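Local coordinates for luciferase-like monooxygenase (Streptomyces bottropensis, PDB 7BIP), which probably acts as a monooxygenase of the bacterial luciferase-like family, in the biosynthesis of the aromatic polyketide rishirilide, at residues F47-G51 with R253-L258; G106-A110 with S126-F130. All blocks are in the same frame, centred on the assembly; numbering follows the deposited sequence.

Interaction 1: residues F47-G51 with R253-L258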
ATOM      1  N   PHE A  47      -0.121 -10.542  12.928  1.00 15.27           N
ATOM      2  CA  PHE A  47       0.552 -11.668  13.593  1.00 21.40           C
ATOM      3  C   PHE A  47      -0.243 -12.965  13.700  1.00 24.34           C
ATOM      4  O   PHE A  47       0.357 -14.040  13.777  1.00 33.80           O
ATOM      5  CB  PHE A  47       1.007 -11.313  15.016  1.00 22.22           C
ATOM      6  CG  PHE A  47       1.740 -10.020  15.124  1.00 20.43           C
ATOM      7  CD1 PHE A  47       2.700  -9.658  14.193  1.00 25.08           C
ATOM      8  CD2 PHE A  47       1.461  -9.160  16.167  1.00 26.84           C
ATOM      9  CE1 PHE A  47       3.362  -8.458  14.298  1.00 27.41           C
ATOM     10  CE2 PHE A  47       2.124  -7.969  16.286  1.00 22.45           C
ATOM     11  CZ  PHE A  47       3.079  -7.610  15.348  1.00 27.58           C
ATOM     12  N   HIS A  48      -1.568 -12.894  13.746  1.00 19.90           N
ATOM     13  CA  HIS A  48      -2.379 -14.063  14.044  1.00 17.28           C
ATOM     14  C   HIS A  48      -3.171 -14.469  12.811  1.00 16.83           C
ATOM     15  O   HIS A  48      -3.413 -13.658  11.918  1.00 16.18           O
ATOM     16  CB  HIS A  48      -3.339 -13.781  15.203  1.00 28.42           C
ATOM     17  CG  HIS A  48      -2.648 -13.464  16.491  1.00 43.54           C
ATOM     18  ND1 HIS A  48      -2.041 -14.431  17.264  1.00 47.14           N
ATOM     19  CD2 HIS A  48      -2.463 -12.290  17.140  1.00 45.78           C
ATOM     20  CE1 HIS A  48      -1.511 -13.865  18.335  1.00 48.49           C
ATOM     21  NE2 HIS A  48      -1.754 -12.568  18.284  1.00 46.55           N
ATOM     22  N   GLU A  49      -3.589 -15.737  12.778  1.00 18.24           N
ATOM     23  CA  GLU A  49      -4.465 -16.175  11.695  1.00 20.55           C
ATOM     24  C   GLU A  49      -5.724 -15.320  11.616  1.00 19.30           C
ATOM     25  O   GLU A  49      -6.274 -15.126  10.521  1.00 18.17           O
ATOM     26  CB  GLU A  49      -4.815 -17.654  11.871  1.00 25.89           C
ATOM     27  CG  GLU A  49      -3.633 -18.569  11.623  1.00 38.43           C
ATOM     28  CD  GLU A  49      -3.603 -19.771  12.547  1.00 56.45           C
ATOM     29  OE1 GLU A  49      -4.627 -20.482  12.651  1.00 60.58           O
ATOM     30  OE2 GLU A  49      -2.548 -19.996  13.179  1.00 61.05           O
ATOM     31  N   TYR A  50      -6.189 -14.795  12.750  1.00 17.11           N
ATOM     32  CA  TYR A  50      -7.280 -13.826  12.765  1.00 16.82           C
ATOM     33  C   TYR A  50      -6.834 -12.486  12.181  1.00 17.44           C
ATOM     34  O   TYR A  50      -6.301 -11.630  12.897  1.00 17.42           O
ATOM     35  CB  TYR A  50      -7.806 -13.645  14.197  1.00 18.26           C
ATOM     36  CG  TYR A  50      -9.007 -12.733  14.330  1.00 16.63           C
ATOM     37  CD1 TYR A  50     -10.286 -13.173  14.005  1.00 20.23           C
ATOM     38  CD2 TYR A  50      -8.859 -11.427  14.788  1.00 20.84           C
ATOM     39  CE1 TYR A  50     -11.385 -12.331  14.138  1.00 24.01           C
ATOM     40  CE2 TYR A  50      -9.945 -10.582  14.923  1.00 26.16           C
ATOM     41  CZ  TYR A  50     -11.204 -11.037  14.600  1.00 31.16           C
ATOM     42  OH  TYR A  50     -12.276 -10.187  14.734  1.00 36.93           O
ATOM     43  N   GLY A  51      -7.028 -12.301  10.875  1.00 15.74           N
ATOM     44  CA  GLY A  51      -6.774 -11.033  10.222  1.00 14.15           C
ATOM     45  C   GLY A  51      -5.356 -10.813   9.740  1.00 14.35           C
ATOM     46  O   GLY A  51      -5.122  -9.859   8.983  1.00 13.83           O
ATOM     47  N   ARG A 253     -14.662 -21.440  12.458  1.00 28.82           N
ATOM     48  CA  ARG A 253     -13.229 -21.252  12.250  1.00 32.16           C
ATOM     49  C   ARG A 253     -12.803 -19.832  12.593  1.00 28.72           C
ATOM     50  O   ARG A 253     -11.763 -19.625  13.229  1.00 33.28           O
ATOM     51  CB  ARG A 253     -12.863 -21.586  10.803  1.00 41.91           C
ATOM     52  CG  ARG A 253     -11.483 -21.109  10.380  1.00 48.68           C
ATOM     53  CD  ARG A 253     -10.414 -22.037  10.918  1.00 55.51           C
ATOM     54  NE  ARG A 253      -9.061 -21.562  10.642  1.00 53.64           N
ATOM     55  CZ  ARG A 253      -8.336 -20.847  11.497  1.00 46.54           C
ATOM     56  NH1 ARG A 253      -8.839 -20.511  12.679  1.00 42.98           N
ATOM     57  NH2 ARG A 253      -7.108 -20.465  11.170  1.00 36.06           N
ATOM     58  N   ALA A 254     -13.592 -18.842  12.178  1.00 27.42           N
ATOM     59  CA  ALA A 254     -13.267 -17.457  12.491  1.00 28.27           C
ATOM     60  C   ALA A 254     -13.355 -17.198  13.990  1.00 33.32           C
ATOM     61  O   ALA A 254     -12.506 -16.498  14.556  1.00 30.63           O
ATOM     62  CB  ALA A 254     -14.196 -16.515  11.722  1.00 32.83           C
ATOM     63  N   ASN A 255     -14.379 -17.755  14.645  1.00 27.65           N
ATOM     64  CA  ASN A 255     -14.520 -17.607  16.090  1.00 34.50           C
ATOM     65  C   ASN A 255     -13.322 -18.191  16.822  1.00 28.73           C
ATOM     66  O   ASN A 255     -12.837 -17.609  17.801  1.00 33.85           O
ATOM     67  CB  ASN A 255     -15.810 -18.280  16.564  1.00 35.96           C
ATOM     68  CG  ASN A 255     -17.012 -17.370  16.454  1.00 48.40           C
ATOM     69  OD1 ASN A 255     -16.924 -16.273  15.906  1.00 55.95           O
ATOM     70  ND2 ASN A 255     -18.147 -17.819  16.980  1.00 54.50           N
ATOM     71  N   ARG A 256     -12.825 -19.337  16.355  1.00 24.20           N
ATOM     72  CA  ARG A 256     -11.670 -19.960  16.992  1.00 28.70           C
ATOM     73  C   ARG A 256     -10.419 -19.104  16.816  1.00 35.36           C
ATOM     74  O   ARG A 256      -9.670 -18.877  17.773  1.00 39.58           O
ATOM     75  CB  ARG A 256     -11.449 -21.355  16.418  1.00 32.78           C
ATOM     76  CG  ARG A 256     -10.515 -22.214  17.246  1.00 47.97           C
ATOM     77  CD  ARG A 256     -10.162 -23.500  16.528  1.00 58.45           C
ATOM     78  NE  ARG A 256      -9.286 -23.255  15.387  1.00 67.47           N
ATOM     79  CZ  ARG A 256      -8.678 -24.211  14.690  1.00 74.50           C
ATOM     80  NH1 ARG A 256      -8.848 -25.484  15.019  1.00 76.56           N
ATOM     81  NH2 ARG A 256      -7.899 -23.892  13.666  1.00 76.08           N
ATOM     82  N   ALA A 257     -10.171 -18.634  15.586  1.00 29.61           N
ATOM     83  CA  ALA A 257      -9.061 -17.716  15.339  1.00 22.75           C
ATOM     84  C   ALA A 257      -9.151 -16.492  16.240  1.00 23.36           C
ATOM     85  O   ALA A 257      -8.129 -15.998  16.737  1.00 25.09           O
ATOM     86  CB  ALA A 257      -9.048 -17.292  13.865  1.00 24.74           C
ATOM     87  N   LEU A 258     -10.368 -15.988  16.457  1.00 23.13           N
ATOM     88  CA  LEU A 258     -10.549 -14.826  17.316  1.00 23.79           C
ATOM     89  C   LEU A 258     -10.198 -15.166  18.758  1.00 29.89           C
ATOM     90  O   LEU A 258      -9.437 -14.442  19.411  1.00 29.51           O
ATOM     91  CB  LEU A 258     -11.984 -14.307  17.214  1.00 23.37           C
ATOM     92  CG  LEU A 258     -12.321 -13.185  18.201  1.00 30.80           C
ATOM     93  CD1 LEU A 258     -11.349 -12.018  18.053  1.00 34.20           C
ATOM     94  CD2 LEU A 258     -13.759 -12.719  18.042  1.00 38.11           C
TER
HETATM   95  O   HOH W   1      -5.725 -16.318  15.288  1.00 26.55           O
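R253 meets E49 through one nitrogen: NH2 lies 2.9 Å from E49 OE1, a salt bridge whose hydrogen bond is weak because it is well bent. Carboxylate and guanidinium planes stand 72° apart, which rules out a flat two-pronged pairing; E15 is a second carboxylate partner of the same NH2. One residue on, the carbonyl O of A254 approaches Y50 CD1 at 4.0 Å. Helix 240-262 thus packs on the loop that follows strand 39-42 of the TIM barrel, a surface contact between parts some 200 residues apart in the chain. At A257 the backbones come closest, with CB 3.9 Å from Y50 CB. The carbonyl O of A257 accepts from a water, 2.8 Å away, that in turn takes the N-H of Y50, so backbone is tied to backbone through one solvent molecule. L258 closes the contact: its CD1 sits over one face of the Y50 ring, 3.8 Å from the centroid and 20° off the normal, a CH-pi contact. Tyrosine and leucine run alongside each other in the same direction, the Y50 ring brought there with CG anti to the backbone N (chi1 -176°), and F8 and H45 also meet that ring.

Interaction 2: residues G106-A110 with S126-F130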
ATOM      1  N   GLY A 106     -12.727   3.880   6.763  1.00 12.40           N
ATOM      2  CA  GLY A 106     -13.045   3.557   8.142  1.00 13.45           C
ATOM      3  C   GLY A 106     -11.786   3.493   8.993  1.00 13.91           C
ATOM      4  O   GLY A 106     -10.771   2.924   8.588  1.00 11.83           O
ATOM      5  N   PHE A 107     -11.869   4.108  10.174  1.00 13.36           N
ATOM      6  CA  PHE A 107     -10.826   4.100  11.195  1.00 11.65           C
ATOM      7  C   PHE A 107     -11.359   3.347  12.408  1.00 14.18           C
ATOM      8  O   PHE A 107     -12.496   3.573  12.824  1.00 15.39           O
ATOM      9  CB  PHE A 107     -10.447   5.525  11.656  1.00 12.22           C
ATOM     10  CG  PHE A 107      -9.920   6.449  10.567  1.00 12.05           C
ATOM     11  CD1 PHE A 107      -8.563   6.784  10.525  1.00 18.58           C
ATOM     12  CD2 PHE A 107     -10.777   7.053   9.660  1.00 13.19           C
ATOM     13  CE1 PHE A 107      -8.064   7.662   9.555  1.00 17.18           C
ATOM     14  CE2 PHE A 107     -10.294   7.942   8.691  1.00 16.69           C
ATOM     15  CZ  PHE A 107      -8.926   8.244   8.638  1.00 14.65           C
ATOM     16  N   GLY A 108     -10.541   2.467  12.997  1.00 15.16           N
ATOM     17  CA  GLY A 108     -10.992   1.636  14.095  1.00 16.23           C
ATOM     18  C   GLY A 108     -10.017   1.622  15.260  1.00 16.35           C
ATOM     19  O   GLY A 108      -8.870   2.049  15.150  1.00 15.70           O
ATOM     20  N   ARG A 109     -10.509   1.116  16.389  1.00 23.04           N
ATOM     21  CA  ARG A 109      -9.689   0.914  17.575  1.00 22.15           C
ATOM     22  C   ARG A 109      -9.074  -0.476  17.544  1.00 20.00           C
ATOM     23  O   ARG A 109      -9.692  -1.439  17.080  1.00 23.71           O
ATOM     24  CB  ARG A 109     -10.515   1.079  18.854  1.00 23.85           C
ATOM     25  CG  ARG A 109     -11.294   2.376  18.951  1.00 30.22           C
ATOM     26  CD  ARG A 109     -10.454   3.506  19.515  1.00 28.35           C
ATOM     27  NE  ARG A 109      -9.686   3.130  20.701  1.00 32.01           N
ATOM     28  CZ  ARG A 109     -10.148   3.189  21.946  1.00 40.09           C
ATOM     29  NH1 ARG A 109      -9.370   2.827  22.959  1.00 41.82           N
ATOM     30  NH2 ARG A 109     -11.385   3.605  22.182  1.00 42.86           N
ATOM     31  N   ALA A 110      -7.848  -0.579  18.035  1.00 20.80           N
ATOM     32  CA  ALA A 110      -7.249  -1.894  18.153  1.00 19.32           C
ATOM     33  C   ALA A 110      -7.718  -2.560  19.443  1.00 18.91           C
ATOM     34  O   ALA A 110      -8.112  -1.902  20.409  1.00 20.86           O
ATOM     35  CB  ALA A 110      -5.725  -1.793  18.130  1.00 21.37           C
ATOM     36  N   SER A 126      -4.766   4.714  24.248  1.00 18.63           N
ATOM     37  CA  SER A 126      -5.106   4.386  22.867  1.00 22.87           C
ATOM     38  C   SER A 126      -6.295   5.205  22.370  1.00 20.93           C
ATOM     39  O   SER A 126      -6.355   5.543  21.184  1.00 20.58           O
ATOM     40  CB  SER A 126      -5.383   2.887  22.722  1.00 22.77           C
ATOM     41  OG  SER A 126      -6.496   2.521  23.512  1.00 25.67           O
ATOM     42  N   ARG A 127      -7.230   5.568  23.255  1.00 20.89           N
ATOM     43  CA  ARG A 127      -8.360   6.389  22.817  1.00 23.34           C
ATOM     44  C   ARG A 127      -7.898   7.766  22.354  1.00 21.42           C
ATOM     45  O   ARG A 127      -8.369   8.282  21.332  1.00 18.27           O
ATOM     46  CB  ARG A 127      -9.396   6.547  23.929  1.00 25.68           C
ATOM     47  CG  ARG A 127     -10.703   7.144  23.409  1.00 32.12           C
ATOM     48  CD  ARG A 127     -10.871   8.596  23.842  1.00 53.98           C
ATOM     49  NE  ARG A 127     -10.455   8.807  25.232  1.00 68.20           N
ATOM     50  CZ  ARG A 127      -9.781   9.870  25.670  1.00 73.95           C
ATOM     51  NH1 ARG A 127      -9.454   9.960  26.949  1.00 78.36           N
ATOM     52  NH2 ARG A 127      -9.430  10.842  24.835  1.00 73.12           N
ATOM     53  N   ALA A 128      -6.984   8.390  23.104  1.00 19.85           N
ATOM     54  CA  ALA A 128      -6.449   9.675  22.660  1.00 19.47           C
ATOM     55  C   ALA A 128      -5.638   9.519  21.380  1.00 19.08           C
ATOM     56  O   ALA A 128      -5.721  10.365  20.484  1.00 17.82           O
ATOM     57  CB  ALA A 128      -5.601  10.318  23.761  1.00 17.29           C
ATOM     58  N   ARG A 129      -4.858   8.441  21.267  1.00 15.47           N
ATOM     59  CA  ARG A 129      -4.117   8.206  20.032  1.00 14.55           C
ATOM     60  C   ARG A 129      -5.055   8.054  18.842  1.00 14.41           C
ATOM     61  O   ARG A 129      -4.741   8.501  17.731  1.00 17.81           O
ATOM     62  CB  ARG A 129      -3.259   6.949  20.159  1.00 17.81           C
ATOM     63  CG  ARG A 129      -2.155   7.053  21.166  1.00 16.83           C
ATOM     64  CD  ARG A 129      -1.262   5.812  21.087  1.00 25.02           C
ATOM     65  NE  ARG A 129      -0.096   5.905  21.956  1.00 23.99           N
ATOM     66  CZ  ARG A 129       1.100   6.333  21.574  1.00 21.34           C
ATOM     67  NH1 ARG A 129       1.316   6.728  20.320  1.00 18.79           N
ATOM     68  NH2 ARG A 129       2.084   6.366  22.463  1.00 22.28           N
ATOM     69  N   PHE A 130      -6.190   7.386  19.052  1.00 14.87           N
ATOM     70  CA  PHE A 130      -7.150   7.185  17.977  1.00 15.48           C
ATOM     71  C   PHE A 130      -7.775   8.506  17.542  1.00 17.75           C
ATOM     72  O   PHE A 130      -7.776   8.842  16.349  1.00 16.42           O
ATOM     73  CB  PHE A 130      -8.232   6.201  18.426  1.00 17.25           C
ATOM     74  CG  PHE A 130      -9.341   6.032  17.430  1.00 14.67           C
ATOM     75  CD1 PHE A 130      -9.193   5.166  16.367  1.00 15.64           C
ATOM     76  CD2 PHE A 130     -10.519   6.758  17.544  1.00 18.27           C
ATOM     77  CE1 PHE A 130     -10.207   5.008  15.438  1.00 18.98           C
ATOM     78  CE2 PHE A 130     -11.527   6.607  16.617  1.00 17.69           C
ATOM     79  CZ  PHE A 130     -11.376   5.728  15.568  1.00 19.31           C
TER
HETATM   80  O   HOH W   2      -7.901   0.404  21.588  1.00 45.45           O
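The aliphatic part of R109 lies across the ring of F130, while its guanidinium group reaches past the ring to the first turn of helix 126-142. CD is the atom over the face: it stands 3.9 Å from the ring centroid, 26° off the normal, and so makes a CH-pi contact displaced toward the CB side of the ring, where CG is nearest. Guanidinium and ring planes are inclined by 39°, so the charged group itself does not stack on F130. Bends at chi2 and chi3 fold the arginine over the phenylalanine and bring NH1 to S126. There it donates to OG at 2.9 Å, with an N-H...O angle of 144° and the oxygen near the guanidinium plane. R127 covers one guanidinium face with its backbone, CA lying 3.7 Å above the plane. The F130 ring turns its edge to the backbone around F107 C, with CE1 3.8 Å from F107 CB; the carbonyl O of G108 approaches F130 CE1 obliquely, at 3.3 Å. This places F130 beside the C-terminal end of barrel strand 103-107, where P80 and V174 also touch it. A water donates to both S126 OG and the carbonyl O of A110, joining loop and helix a second time. An alanine in place of R109 would probably leave the F130 face without its methylene cover and S126 OG without one of its donors. S126 OG also bonds M123 O, so the hydroxyl has three partners: R109 NH1, the water and M123 O. The contact's chemistry is divided: hydrocarbon against the buried ring, and a charged donor carried past the ring to a neutral hydroxyl at the helix start.

Overall arrangement
Both contacts involve loops that follow strands of the parallel barrel sheet: strand 39-42 leads into 47-51 of interaction 1, and strand 103-107 runs into 106-110 of interaction 2. Between these two strands in the sheet lies strand 72-78. The contact centres are 21 Å apart and the nearest atoms about 9 Å, so the two do not touch. In chain order interaction 2 is nested within the span closed by interaction 1; it joins neighbouring elements across 15 residues, whereas interaction 1 brings late helix 240-262 onto an early loop. Interaction 2 is mostly buried, interaction 1 lies at the surface, and together they pack helices against post-strand loops of a single barrel domain.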